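Local coordinates for protein diaminopimelate decarboxylase (Aquifex aeolicus, PDB 2P3E) that probably decarboxylates meso-diaminopimelate to L-lysine, the last step of lysine biosynthesis, as a homodimeric enzyme that depends on pyridoxal 5'-phosphate, at residues Glu6-Tyr10 against Ser40-Glu46. Residues are numbered along the deposited sequence; the frame is centred on the assembly and turned at random.
Sequences EYNPY and SSNFIKE
The ring of Y10 lies against the first turn of helix 41-54, covering S40, N42 and F43. Its CD2 is 3.8 Å from S40 OG, and CZ reaches the methylene of N42, 3.6 Å from CB; both neighbours sit obliquely to the ring. Further out, the side chains of E46 and Y10 approach from opposite directions, and the carboxylate meets the ring at its edge, the two planes turned 42° apart. The modelled separation of Y10 OH from E46 OE2 is too short to be reliable, so the nature of that polar meeting remains doubtful. F43 makes the second half of the contact. With its CG anti to the backbone N (chi1 -173°), the phenyl ring extends to the side chain of N8, whose ND2 lies 3.5 Å from F43 CD1 and whose amide plane is inclined 35° to the ring. P9 adds a purely apolar touch, its CD standing in the plane of the F43 ring at the edge, 3.9 Å from CD1.

These residues join the N-terminal segment, just beyond helix 3-7, to the start of the helix that leads from strand 36-40 of the mixed sheet into the pyridoxal-binding barrel, a two-domain layout known from the class-II Orn/Lys/Arg decarboxylases. The F43 side chain is about 9 Å from that of R282, a likely substrate-binding residue.

Both partners are shaped by local bonds. N8 OD1 accepts from Y10 N at 2.9 Å, an Asx turn that ties the amide to the backbone carrying the tyrosine, while N8 ND2 donates to N287 O. On the helix side, S40 is the N-cap: its OG accepts a capping bond from F43 N at 3.0 Å and also bonds to the carboxylate of E21, which in turn accepts from N42 N.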
loop_
_atom_site.group_PDB
_atom_site.type_symbol
_atom_site.label_atom_id
_atom_site.label_comp_id
_atom_site.label_asym_id
_atom_site.label_seq_id
_atom_site.Cartn_x
_atom_site.Cartn_y
_atom_site.Cartn_z
ATOM N N GLU B 6 27.242 -8.846 -7.432
ATOM C CA GLU B 6 26.358 -10.005 -7.360
ATOM C C GLU B 6 24.897 -9.577 -7.396
ATOM O O GLU B 6 24.057 -10.294 -7.936
ATOM C CB GLU B 6 26.616 -10.834 -6.104
ATOM C CG GLU B 6 27.967 -11.573 -6.115
ATOM C CD GLU B 6 28.234 -12.306 -4.820
ATOM O OE1 GLU B 6 27.482 -12.138 -3.837
ATOM O OE2 GLU B 6 29.224 -13.060 -4.778
ATOM N N TYR B 7 24.605 -8.415 -6.813
ATOM C CA TYR B 7 23.265 -7.835 -6.900
ATOM C C TYR B 7 23.004 -7.293 -8.294
ATOM O O TYR B 7 22.012 -7.651 -8.942
ATOM C CB TYR B 7 23.082 -6.739 -5.840
ATOM C CG TYR B 7 22.877 -7.281 -4.456
ATOM C CD1 TYR B 7 21.637 -7.775 -4.066
ATOM C CD2 TYR B 7 23.927 -7.306 -3.526
ATOM C CE1 TYR B 7 21.436 -8.301 -2.814
ATOM C CE2 TYR B 7 23.739 -7.822 -2.256
ATOM C CZ TYR B 7 22.480 -8.307 -1.900
ATOM O OH TYR B 7 22.247 -8.807 -0.652
ATOM N N ASN B 8 23.922 -6.452 -8.771
ATOM C CA ASN B 8 23.781 -5.789 -10.059
ATOM C C ASN B 8 25.187 -5.423 -10.551
ATOM O O ASN B 8 25.878 -4.626 -9.907
ATOM C CB ASN B 8 22.892 -4.534 -9.931
ATOM C CG ASN B 8 22.555 -3.895 -11.275
ATOM O OD1 ASN B 8 23.404 -3.807 -12.170
ATOM N ND2 ASN B 8 21.301 -3.430 -11.426
ATOM N N PRO B 9 25.619 -6.015 -11.676
ATOM C CA PRO B 9 27.017 -5.793 -12.074
ATOM C C PRO B 9 27.279 -4.386 -12.611
ATOM O O PRO B 9 28.433 -4.046 -12.880
ATOM C CB PRO B 9 27.243 -6.852 -13.156
ATOM C CG PRO B 9 25.919 -7.090 -13.732
ATOM C CD PRO B 9 24.919 -6.901 -12.619
ATOM N N TYR B 10 26.225 -3.572 -12.735
ATOM C CA TYR B 10 26.376 -2.159 -13.108
ATOM C C TYR B 10 26.558 -1.236 -11.902
ATOM O O TYR B 10 26.757 -0.039 -12.072
ATOM C CB TYR B 10 25.223 -1.701 -14.001
ATOM C CG TYR B 10 25.246 -2.395 -15.334
ATOM C CD1 TYR B 10 26.105 -1.940 -16.345
ATOM C CD2 TYR B 10 24.454 -3.518 -15.582
ATOM C CE1 TYR B 10 26.170 -2.565 -17.555
ATOM C CE2 TYR B 10 24.508 -4.162 -16.815
ATOM C CZ TYR B 10 25.376 -3.665 -17.796
ATOM O OH TYR B 10 25.477 -4.249 -19.034
ATOM N N SER B 40 18.440 0.508 -13.818
ATOM C CA SER B 40 19.475 0.233 -14.824
ATOM C C SER B 40 18.840 -0.326 -16.086
ATOM O O SER B 40 18.294 -1.434 -16.093
ATOM C CB SER B 40 20.522 -0.748 -14.271
ATOM O OG SER B 40 21.293 -1.343 -15.324
ATOM N N SER B 41 18.945 0.438 -17.175
ATOM C CA SER B 41 18.426 0.016 -18.459
ATOM C C SER B 41 19.087 -1.283 -18.938
ATOM O O SER B 41 18.394 -2.224 -19.364
ATOM C CB SER B 41 18.627 1.135 -19.494
ATOM O OG SER B 41 18.046 0.789 -20.729
ATOM N N ASN B 42 20.419 -1.339 -18.859
ATOM C CA ASN B 42 21.145 -2.495 -19.380
ATOM C C ASN B 42 20.953 -3.746 -18.544
ATOM O O ASN B 42 21.011 -4.853 -19.079
ATOM C CB ASN B 42 22.633 -2.191 -19.596
ATOM C CG ASN B 42 22.873 -1.432 -20.880
ATOM O OD1 ASN B 42 22.579 -1.932 -21.968
ATOM N ND2 ASN B 42 23.357 -0.188 -20.762
ATOM N N PHE B 43 20.734 -3.578 -17.238
ATOM C CA PHE B 43 20.366 -4.731 -16.403
ATOM C C PHE B 43 19.059 -5.365 -16.868
ATOM O O PHE B 43 18.984 -6.597 -17.024
ATOM C CB PHE B 43 20.280 -4.372 -14.912
ATOM C CG PHE B 43 20.071 -5.569 -14.003
ATOM C CD1 PHE B 43 21.164 -6.267 -13.485
ATOM C CD2 PHE B 43 18.783 -6.013 -13.684
ATOM C CE1 PHE B 43 20.980 -7.371 -12.655
ATOM C CE2 PHE B 43 18.588 -7.110 -12.832
ATOM C CZ PHE B 43 19.698 -7.789 -12.321
ATOM N N ILE B 44 18.031 -4.538 -17.067
ATOM C CA ILE B 44 16.718 -5.015 -17.519
ATOM C C ILE B 44 16.844 -5.781 -18.842
ATOM O O ILE B 44 16.346 -6.913 -18.966
ATOM C CB ILE B 44 15.696 -3.859 -17.652
ATOM C CG1 ILE B 44 15.403 -3.224 -16.279
ATOM C CG2 ILE B 44 14.388 -4.361 -18.255
ATOM C CD1 ILE B 44 14.698 -1.872 -16.352
ATOM N N LYS B 45 17.503 -5.154 -19.825
ATOM C CA LYS B 45 17.691 -5.741 -21.156
ATOM C C LYS B 45 18.420 -7.079 -21.074
ATOM O O LYS B 45 18.029 -8.033 -21.747
ATOM C CB LYS B 45 18.451 -4.781 -22.103
ATOM C CG LYS B 45 17.712 -3.488 -22.477
ATOM C CD LYS B 45 18.666 -2.471 -23.147
ATOM C CE LYS B 45 17.923 -1.244 -23.680
ATOM N NZ LYS B 45 18.824 -0.432 -24.566
ATOM N N GLU B 46 19.469 -7.142 -20.258
ATOM C CA GLU B 46 20.295 -8.348 -20.134
ATOM C C GLU B 46 19.597 -9.499 -19.405
ATOM O O GLU B 46 19.802 -10.663 -19.761
ATOM C CB GLU B 46 21.635 -8.049 -19.460
ATOM C CG GLU B 46 22.595 -7.306 -20.380
ATOM C CD GLU B 46 23.721 -6.615 -19.641
ATOM O OE1 GLU B 46 24.013 -6.977 -18.483
ATOM O OE2 GLU B 46 24.321 -5.697 -20.244
#